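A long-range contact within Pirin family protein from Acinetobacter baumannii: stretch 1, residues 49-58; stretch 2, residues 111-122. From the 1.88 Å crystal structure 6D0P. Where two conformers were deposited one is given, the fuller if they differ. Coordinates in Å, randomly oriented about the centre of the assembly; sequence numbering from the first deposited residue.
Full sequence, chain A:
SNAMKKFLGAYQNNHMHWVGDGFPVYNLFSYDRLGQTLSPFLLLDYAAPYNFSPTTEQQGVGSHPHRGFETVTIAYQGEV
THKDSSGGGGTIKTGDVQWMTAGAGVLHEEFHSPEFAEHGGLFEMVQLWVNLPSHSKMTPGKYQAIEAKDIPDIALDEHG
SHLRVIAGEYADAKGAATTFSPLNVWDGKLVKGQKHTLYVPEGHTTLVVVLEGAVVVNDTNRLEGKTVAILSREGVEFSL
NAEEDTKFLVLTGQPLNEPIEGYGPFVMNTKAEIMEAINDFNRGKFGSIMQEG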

# COMPACT_ATOMS: atom_id res chain seq x y z
N PRO A 49 4.68 10.54 9.94
CA PRO A 49 4.89 12.00 9.82
C PRO A 49 6.34 12.41 10.12
O PRO A 49 6.87 12.10 11.20
CB PRO A 49 3.90 12.62 10.81
CG PRO A 49 2.77 11.62 10.82
CD PRO A 49 3.45 10.27 10.71
N TYR A 50 6.96 13.06 9.15
CA TYR A 50 8.35 13.47 9.24
C TYR A 50 8.48 14.88 8.67
O TYR A 50 8.00 15.17 7.57
CB TYR A 50 9.24 12.48 8.48
CG TYR A 50 10.72 12.72 8.63
CD1 TYR A 50 11.38 13.68 7.89
CD2 TYR A 50 11.47 11.96 9.53
CE1 TYR A 50 12.75 13.89 8.02
CE2 TYR A 50 12.84 12.16 9.66
CZ TYR A 50 13.47 13.12 8.91
OH TYR A 50 14.81 13.29 9.04
N ASN A 51 9.15 15.75 9.40
CA ASN A 51 9.26 17.14 8.99
C ASN A 51 10.39 17.36 7.97
O ASN A 51 11.55 17.08 8.25
CB ASN A 51 9.52 18.06 10.17
CG ASN A 51 9.51 19.51 9.73
OD1 ASN A 51 8.55 19.94 9.12
ND2 ASN A 51 10.59 20.23 9.98
N PHE A 52 10.04 17.93 6.83
CA PHE A 52 11.03 18.35 5.86
C PHE A 52 10.96 19.87 5.73
O PHE A 52 9.92 20.40 5.35
CB PHE A 52 10.78 17.73 4.48
CG PHE A 52 11.12 16.27 4.42
CD1 PHE A 52 12.44 15.87 4.24
CD2 PHE A 52 10.14 15.30 4.57
CE1 PHE A 52 12.77 14.53 4.20
CE2 PHE A 52 10.48 13.96 4.53
CZ PHE A 52 11.79 13.58 4.33
N SER A 53 12.04 20.56 6.06
CA SER A 53 12.07 21.99 5.89
C SER A 53 12.20 22.29 4.39
O SER A 53 12.54 21.38 3.58
CB SER A 53 13.19 22.59 6.69
OG SER A 53 14.43 22.09 6.24
N PRO A 54 11.92 23.54 4.00
CA PRO A 54 11.98 23.97 2.60
C PRO A 54 13.32 23.67 1.91
O PRO A 54 14.39 23.81 2.52
CB PRO A 54 11.77 25.49 2.68
CG PRO A 54 10.89 25.66 3.89
CD PRO A 54 11.44 24.64 4.86
N THR A 55 13.26 23.26 0.64
CA THR A 55 14.47 22.91 -0.08
C THR A 55 14.33 23.23 -1.57
O THR A 55 13.24 23.27 -2.11
CB THR A 55 14.81 21.42 0.08
OG1 THR A 55 16.03 21.13 -0.62
CG2 THR A 55 13.75 20.48 -0.45
N THR A 56 15.48 23.40 -2.20
CA THR A 56 15.60 23.56 -3.63
C THR A 56 15.96 22.20 -4.26
O THR A 56 16.02 22.08 -5.49
CB THR A 56 16.69 24.60 -3.93
OG1 THR A 56 17.89 24.16 -3.29
CG2 THR A 56 16.32 25.98 -3.44
N GLU A 57 16.29 21.24 -3.41
CA GLU A 57 16.68 19.94 -3.89
C GLU A 57 15.42 19.11 -4.15
O GLU A 57 14.32 19.41 -3.69
CB GLU A 57 17.58 19.21 -2.89
CG GLU A 57 18.97 19.83 -2.77
CD GLU A 57 20.09 18.88 -2.37
OE1 GLU A 57 21.25 19.34 -2.33
OE2 GLU A 57 19.81 17.69 -2.07
N GLN A 58 15.65 18.04 -4.90
CA GLN A 58 14.66 17.03 -5.18
C GLN A 58 14.95 15.87 -4.21
O GLN A 58 15.94 15.18 -4.38
CB GLN A 58 14.74 16.60 -6.65
CG GLN A 58 13.55 15.79 -7.13
CD GLN A 58 13.62 15.49 -8.61
OE1 GLN A 58 13.03 16.18 -9.44
NE2 GLN A 58 14.37 14.46 -8.97
N PHE A 111 9.54 11.51 -5.96
CA PHE A 111 10.15 12.52 -5.11
C PHE A 111 9.08 13.50 -4.64
O PHE A 111 7.96 13.55 -5.20
CB PHE A 111 11.23 13.23 -5.92
CG PHE A 111 10.74 13.68 -7.27
CD1 PHE A 111 10.83 12.85 -8.37
CD2 PHE A 111 10.18 14.93 -7.43
CE1 PHE A 111 10.36 13.27 -9.60
CE2 PHE A 111 9.73 15.35 -8.67
CZ PHE A 111 9.82 14.52 -9.75
N HIS A 112 9.45 14.31 -3.67
CA HIS A 112 8.50 15.24 -3.12
C HIS A 112 8.08 16.21 -4.25
O HIS A 112 8.92 16.62 -5.07
CB HIS A 112 9.08 16.03 -1.95
CG HIS A 112 9.50 15.21 -0.77
ND1 HIS A 112 10.26 15.75 0.25
CD2 HIS A 112 9.32 13.91 -0.47
CE1 HIS A 112 10.53 14.80 1.13
NE2 HIS A 112 9.96 13.66 0.71
N SER A 113 6.83 16.57 -4.31
CA SER A 113 6.39 17.50 -5.34
C SER A 113 7.12 18.84 -5.18
O SER A 113 7.51 19.20 -4.08
CB SER A 113 4.92 17.72 -5.26
OG SER A 113 4.60 18.66 -4.25
N PRO A 114 7.27 19.58 -6.27
CA PRO A 114 7.92 20.91 -6.19
C PRO A 114 7.21 21.83 -5.18
O PRO A 114 7.87 22.57 -4.47
CB PRO A 114 7.79 21.49 -7.60
CG PRO A 114 7.76 20.27 -8.50
CD PRO A 114 7.14 19.15 -7.67
N GLU A 115 5.88 21.77 -5.14
CA GLU A 115 5.09 22.60 -4.24
C GLU A 115 5.40 22.22 -2.77
O GLU A 115 5.59 23.09 -1.92
CB GLU A 115 3.61 22.43 -4.56
CG GLU A 115 2.67 23.06 -3.55
CD GLU A 115 2.37 24.53 -3.78
OE1 GLU A 115 2.83 25.07 -4.81
OE2 GLU A 115 1.67 25.12 -2.94
N PHE A 116 5.43 20.93 -2.49
CA PHE A 116 5.74 20.47 -1.13
C PHE A 116 7.19 20.81 -0.78
O PHE A 116 7.45 21.33 0.30
CB PHE A 116 5.47 18.98 -0.95
CG PHE A 116 5.83 18.51 0.44
CD1 PHE A 116 5.08 18.91 1.53
CD2 PHE A 116 6.96 17.74 0.66
CE1 PHE A 116 5.44 18.53 2.81
CE2 PHE A 116 7.30 17.34 1.94
CZ PHE A 116 6.54 17.74 3.01
N ALA A 117 8.11 20.62 -1.71
CA ALA A 117 9.52 20.91 -1.46
C ALA A 117 9.67 22.39 -1.08
O ALA A 117 10.39 22.69 -0.15
CB ALA A 117 10.36 20.61 -2.68
N GLU A 118 8.97 23.26 -1.80
CA GLU A 118 9.09 24.71 -1.58
C GLU A 118 8.54 25.11 -0.20
O GLU A 118 9.12 25.95 0.46
CB GLU A 118 8.33 25.48 -2.67
CG GLU A 118 8.29 26.99 -2.44
CD GLU A 118 7.36 27.78 -3.36
OE1 GLU A 118 7.07 27.29 -4.47
OE2 GLU A 118 6.92 28.88 -2.96
N HIS A 119 7.42 24.54 0.20
CA HIS A 119 6.80 24.97 1.47
C HIS A 119 7.30 24.15 2.67
O HIS A 119 7.34 24.70 3.76
CB HIS A 119 5.27 24.94 1.36
CG HIS A 119 4.71 25.95 0.41
ND1 HIS A 119 4.54 25.67 -0.94
CD2 HIS A 119 4.33 27.23 0.59
CE1 HIS A 119 4.06 26.74 -1.54
NE2 HIS A 119 3.93 27.71 -0.63
N GLY A 120 7.68 22.88 2.47
CA GLY A 120 8.10 22.03 3.58
C GLY A 120 6.92 21.65 4.47
O GLY A 120 5.79 21.95 4.17
N GLY A 121 7.21 21.02 5.60
CA GLY A 121 6.17 20.56 6.52
C GLY A 121 6.22 19.04 6.71
O GLY A 121 7.19 18.41 6.30
N LEU A 122 5.18 18.47 7.31
CA LEU A 122 5.15 17.04 7.59
C LEU A 122 4.81 16.27 6.32
O LEU A 122 3.95 16.65 5.54
CB LEU A 122 4.12 16.72 8.69
CG LEU A 122 4.40 17.31 10.07
CD1 LEU A 122 3.22 17.08 11.00
CD2 LEU A 122 5.67 16.72 10.66
O HOH W 1 10.75 20.28 1.71

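The two stretches meet first as antiparallel strands. Phe52 and Gly121 form a hydrogen-bonded pair: Phe52 N donates to Gly121 O at 2.9 Å, almost linearly, and Gly121 N returns the bond to Phe52 O at 2.8 Å. Next to it, Asn51 and Leu122 face each other as a non-hydrogen-bonded pair, their CA atoms 4.3 Å apart, and Leu122 CA lies 3.4 Å from Tyr50 O in a CA-H...O contact. Beyond the strand, Thr55 N donates to Ala117 O at 3.0 Å. The same carbonyl receives a CA-H...O contact from Pro54 CA at 3.4 Å, and a water donates to both it (3.1 Å from Ala117 O) and Ser53 O (2.8 Å), so one helical carbonyl gathers several partners.

Glycine suits the turn from helix into strand. Gly120 leaves the helix with positive phi, and its CA sits 3.0 Å from Phe52 O; a CB there would collide with Phe52 O and Pro54 N. The backbone angles of Gly121 would jam a CB against the carbonyl oxygen of Gly120. Ser113 sits at the N-cap, right before the helix, and its OG accepts from Phe116 N at 3.0 Å, a capping bond to an amide that has no helical carbonyl to bond.

Aromatic packing fills the buried side. The edge of His112 points at the face of Phe52, with ring centroids 4.5 Å apart and planes at 68°, and Phe52 CB approaches Phe116 CE2 at 4.3 Å. The phenylalanine rings suit a buried site, and the polar His112 is tolerated there because its NE2 is hydrogen-bonded elsewhere in the structure. On the sheet face shared by Asn51 and Leu122, Leu122 CD2 reaches to 4.5 Å from Pro49 CB, a looser apolar contact. Beside the backbone bond, the Thr55 methyl CG2 lies 4.1 Å from the Ala117 methyl CB. Farther along, Gln58 extends so that its OE1 rests over one face of the Phe111 ring, 3.5 Å from Phe111 CE2.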